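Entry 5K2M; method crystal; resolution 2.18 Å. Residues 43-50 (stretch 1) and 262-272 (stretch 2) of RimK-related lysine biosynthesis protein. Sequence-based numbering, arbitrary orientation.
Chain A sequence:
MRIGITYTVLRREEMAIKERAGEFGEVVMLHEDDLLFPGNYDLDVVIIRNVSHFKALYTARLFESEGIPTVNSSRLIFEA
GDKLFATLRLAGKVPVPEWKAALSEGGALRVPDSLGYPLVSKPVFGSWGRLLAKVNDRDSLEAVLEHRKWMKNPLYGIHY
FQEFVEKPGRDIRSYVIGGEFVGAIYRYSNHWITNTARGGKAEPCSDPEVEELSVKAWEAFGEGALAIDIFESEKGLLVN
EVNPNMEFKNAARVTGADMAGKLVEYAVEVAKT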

# COMPACT_ATOMS: atom_id res chain seq x y z
N LEU A 43 -16.58 7.20 -34.78
CA LEU A 43 -17.62 8.16 -35.11
C LEU A 43 -16.97 9.51 -35.30
O LEU A 43 -16.09 9.89 -34.53
N ASP A 44 -17.43 10.24 -36.30
CA ASP A 44 -16.89 11.57 -36.59
C ASP A 44 -17.69 12.66 -35.89
O ASP A 44 -17.18 13.75 -35.65
N VAL A 45 -18.95 12.36 -35.56
CA VAL A 45 -19.80 13.27 -34.82
C VAL A 45 -20.98 12.47 -34.28
O VAL A 45 -21.37 11.46 -34.87
N VAL A 46 -21.52 12.91 -33.14
CA VAL A 46 -22.77 12.35 -32.63
C VAL A 46 -23.81 13.44 -32.48
O VAL A 46 -23.54 14.50 -31.93
N ILE A 47 -25.00 13.16 -32.99
CA ILE A 47 -26.16 14.03 -32.84
C ILE A 47 -26.93 13.54 -31.63
O ILE A 47 -27.46 12.43 -31.62
N ILE A 48 -26.97 14.36 -30.59
CA ILE A 48 -27.51 13.98 -29.29
C ILE A 48 -29.02 14.21 -29.27
O ILE A 48 -29.47 15.35 -29.32
N ARG A 49 -29.80 13.13 -29.18
CA ARG A 49 -31.26 13.23 -29.24
C ARG A 49 -32.01 12.50 -28.10
O ARG A 49 -33.21 12.26 -28.22
N ASN A 50 -31.32 12.20 -26.99
CA ASN A 50 -31.94 11.51 -25.86
C ASN A 50 -33.14 12.35 -25.33
O ASN A 50 -33.01 13.56 -25.20
N LYS A 262 -30.93 20.73 -41.76
CA LYS A 262 -30.05 21.79 -41.26
C LYS A 262 -29.25 21.32 -40.04
O LYS A 262 -28.08 21.66 -39.89
N LEU A 263 -29.89 20.55 -39.17
CA LEU A 263 -29.23 20.03 -37.99
C LEU A 263 -28.10 19.08 -38.39
O LEU A 263 -27.00 19.13 -37.83
N VAL A 264 -28.37 18.22 -39.36
CA VAL A 264 -27.36 17.28 -39.87
C VAL A 264 -26.22 18.00 -40.60
O VAL A 264 -25.05 17.64 -40.43
N GLU A 265 -26.54 19.03 -41.39
CA GLU A 265 -25.51 19.82 -42.08
C GLU A 265 -24.57 20.48 -41.09
O GLU A 265 -23.37 20.53 -41.29
N TYR A 266 -25.13 20.99 -40.00
CA TYR A 266 -24.32 21.55 -38.94
C TYR A 266 -23.46 20.46 -38.30
O TYR A 266 -22.26 20.66 -38.09
N ALA A 267 -24.06 19.31 -37.99
CA ALA A 267 -23.30 18.18 -37.48
C ALA A 267 -22.16 17.82 -38.43
O ALA A 267 -21.05 17.56 -37.98
N VAL A 268 -22.41 17.80 -39.74
CA VAL A 268 -21.31 17.46 -40.66
C VAL A 268 -20.22 18.54 -40.62
O VAL A 268 -19.04 18.21 -40.66
N GLU A 269 -20.60 19.81 -40.52
CA GLU A 269 -19.61 20.88 -40.34
C GLU A 269 -18.78 20.69 -39.06
O GLU A 269 -17.57 20.87 -39.11
N VAL A 270 -19.39 20.31 -37.93
CA VAL A 270 -18.58 20.12 -36.70
C VAL A 270 -17.65 18.90 -36.79
O VAL A 270 -16.55 18.93 -36.24
N ALA A 271 -18.07 17.86 -37.49
CA ALA A 271 -17.23 16.67 -37.74
C ALA A 271 -15.90 17.00 -38.42
O ALA A 271 -14.88 16.41 -38.09
N LYS A 272 -15.93 17.93 -39.38
CA LYS A 272 -14.71 18.44 -40.03
C LYS A 272 -13.81 19.19 -39.05
O LYS A 272 -12.62 19.35 -39.29

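The strand of stretch 1 lies against the helix of stretch 2 with N-to-C directions 145° apart, so moving forward along the strand means moving back along the helix. Asp44 (chi1 m), partly exposed with its CA-to-CB bond sideways, brings backbone and side chain to Ala271: its O lies 3.6 Å from Ala271 CA in a CA-H...O contact, its CB 4.1 Å from Ala271 CB. One water donates to both Asp44 O (2.7 Å) and Ala271 O (2.8 Å), the polar link in a contact that has no direct hydrogen bond across it.

Val45 (p) points toward the helix where the CA atoms come nearest, Val45 CA to Ala271 CA being 5.2 Å. Its CG2 meets Val270 CG2 at 3.5 Å and its CB meets Ala271 CB at 3.9 Å; the methyl-sized side chain of Ala271 suits this close spacing. Val46 (t) turns away, as strand alternation requires.

Ile47 (m, t) points in and touches three residues one turn back: CG1 rests 3.7 Å from Ala267 CB, CD1 reaches Val264 CG2 at 4.0 Å, and CG2 meets Leu263 CD2 (Leu263 is t, p) at 4.1 Å. Ile48 is out of reach. Arg49, m at chi1 through chi3, brings NH2 to 4.1 Å from Leu263 CD2, while its guanidinium nitrogens are hydrogen-bonded elsewhere in the structure.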

# COMPACT_ATOMS: atom_id res chain seq x y z
CB LEU A 43 -18.61 8.26 -33.95
CG LEU A 43 -19.93 7.48 -33.85
CD1 LEU A 43 -20.05 6.25 -34.72
CD2 LEU A 43 -20.21 7.12 -32.39
CB ASP A 44 -16.84 11.79 -38.09
CG ASP A 44 -15.91 10.81 -38.79
OD1 ASP A 44 -14.69 10.85 -38.51
OD2 ASP A 44 -16.39 9.98 -39.59
CB VAL A 45 -20.27 14.46 -35.70
CG1 VAL A 45 -21.07 13.99 -36.91
CG2 VAL A 45 -21.08 15.46 -34.88
CB VAL A 46 -22.57 11.67 -31.26
CG1 VAL A 46 -23.91 11.18 -30.72
CG2 VAL A 46 -21.60 10.52 -31.40
CB ILE A 47 -27.03 14.01 -34.11
CG1 ILE A 47 -26.23 14.60 -35.28
CG2 ILE A 47 -28.31 14.82 -33.90
CD1 ILE A 47 -26.84 14.32 -36.64
CB ILE A 48 -26.84 14.81 -28.18
CG1 ILE A 48 -25.33 14.56 -28.17
CG2 ILE A 48 -27.44 14.48 -26.81
CD1 ILE A 48 -24.90 13.20 -27.68
CB ARG A 49 -31.78 12.75 -30.59
CG ARG A 49 -31.24 13.53 -31.78
CD ARG A 49 -31.73 14.98 -31.78
NE ARG A 49 -33.19 15.03 -31.80
CZ ARG A 49 -33.90 16.15 -31.87
NH1 ARG A 49 -35.23 16.08 -31.88
NH2 ARG A 49 -33.31 17.34 -31.95
CB ASN A 50 -30.96 11.30 -24.69
CG ASN A 50 -29.64 10.62 -25.09
OD1 ASN A 50 -29.29 9.58 -24.53
ND2 ASN A 50 -28.88 11.24 -25.97
CB LYS A 262 -30.86 23.04 -40.92
CG LYS A 262 -31.53 23.71 -42.11
CD LYS A 262 -30.51 24.52 -42.88
CE LYS A 262 -31.09 25.10 -44.15
NZ LYS A 262 -30.02 25.76 -44.93
CB LEU A 263 -30.25 19.32 -37.08
CG LEU A 263 -29.75 18.62 -35.82
CD1 LEU A 263 -29.22 19.64 -34.83
CD2 LEU A 263 -30.85 17.79 -35.18
CB VAL A 264 -28.00 16.21 -40.76
CG1 VAL A 264 -26.94 15.40 -41.49
CG2 VAL A 264 -28.87 15.28 -39.93
CB GLU A 265 -26.15 20.88 -42.99
CG GLU A 265 -26.82 20.30 -44.24
CD GLU A 265 -27.67 21.30 -45.00
OE1 GLU A 265 -27.59 22.52 -44.73
OE2 GLU A 265 -28.43 20.86 -45.90
CB TYR A 266 -25.22 22.20 -37.90
CG TYR A 266 -24.44 22.82 -36.79
CD1 TYR A 266 -23.70 23.97 -37.00
CD2 TYR A 266 -24.42 22.25 -35.53
CE1 TYR A 266 -22.97 24.54 -35.99
CE2 TYR A 266 -23.69 22.82 -34.51
CZ TYR A 266 -22.97 23.97 -34.75
OH TYR A 266 -22.25 24.56 -33.76
CB ALA A 267 -24.20 16.98 -37.25
CB VAL A 268 -21.73 17.10 -42.11
CG1 VAL A 268 -22.95 16.18 -42.14
CG2 VAL A 268 -21.96 18.32 -42.98
CB GLU A 269 -20.25 22.28 -40.35
CG GLU A 269 -20.77 22.73 -41.70
CD GLU A 269 -19.70 22.70 -42.79
OE1 GLU A 269 -18.59 23.20 -42.54
OE2 GLU A 269 -19.96 22.14 -43.88
CB VAL A 270 -19.38 20.10 -35.35
CG1 VAL A 270 -20.54 21.09 -35.36
CG2 VAL A 270 -19.85 18.71 -34.99
CB ALA A 271 -17.99 15.67 -38.60
CB LYS A 272 -15.06 19.40 -41.16
CG LYS A 272 -15.78 18.76 -42.32
CD LYS A 272 -16.36 19.83 -43.23
CE LYS A 272 -17.44 19.24 -44.11
NZ LYS A 272 -18.13 20.29 -44.91
O HOH W 1 -14.68 14.61 -35.90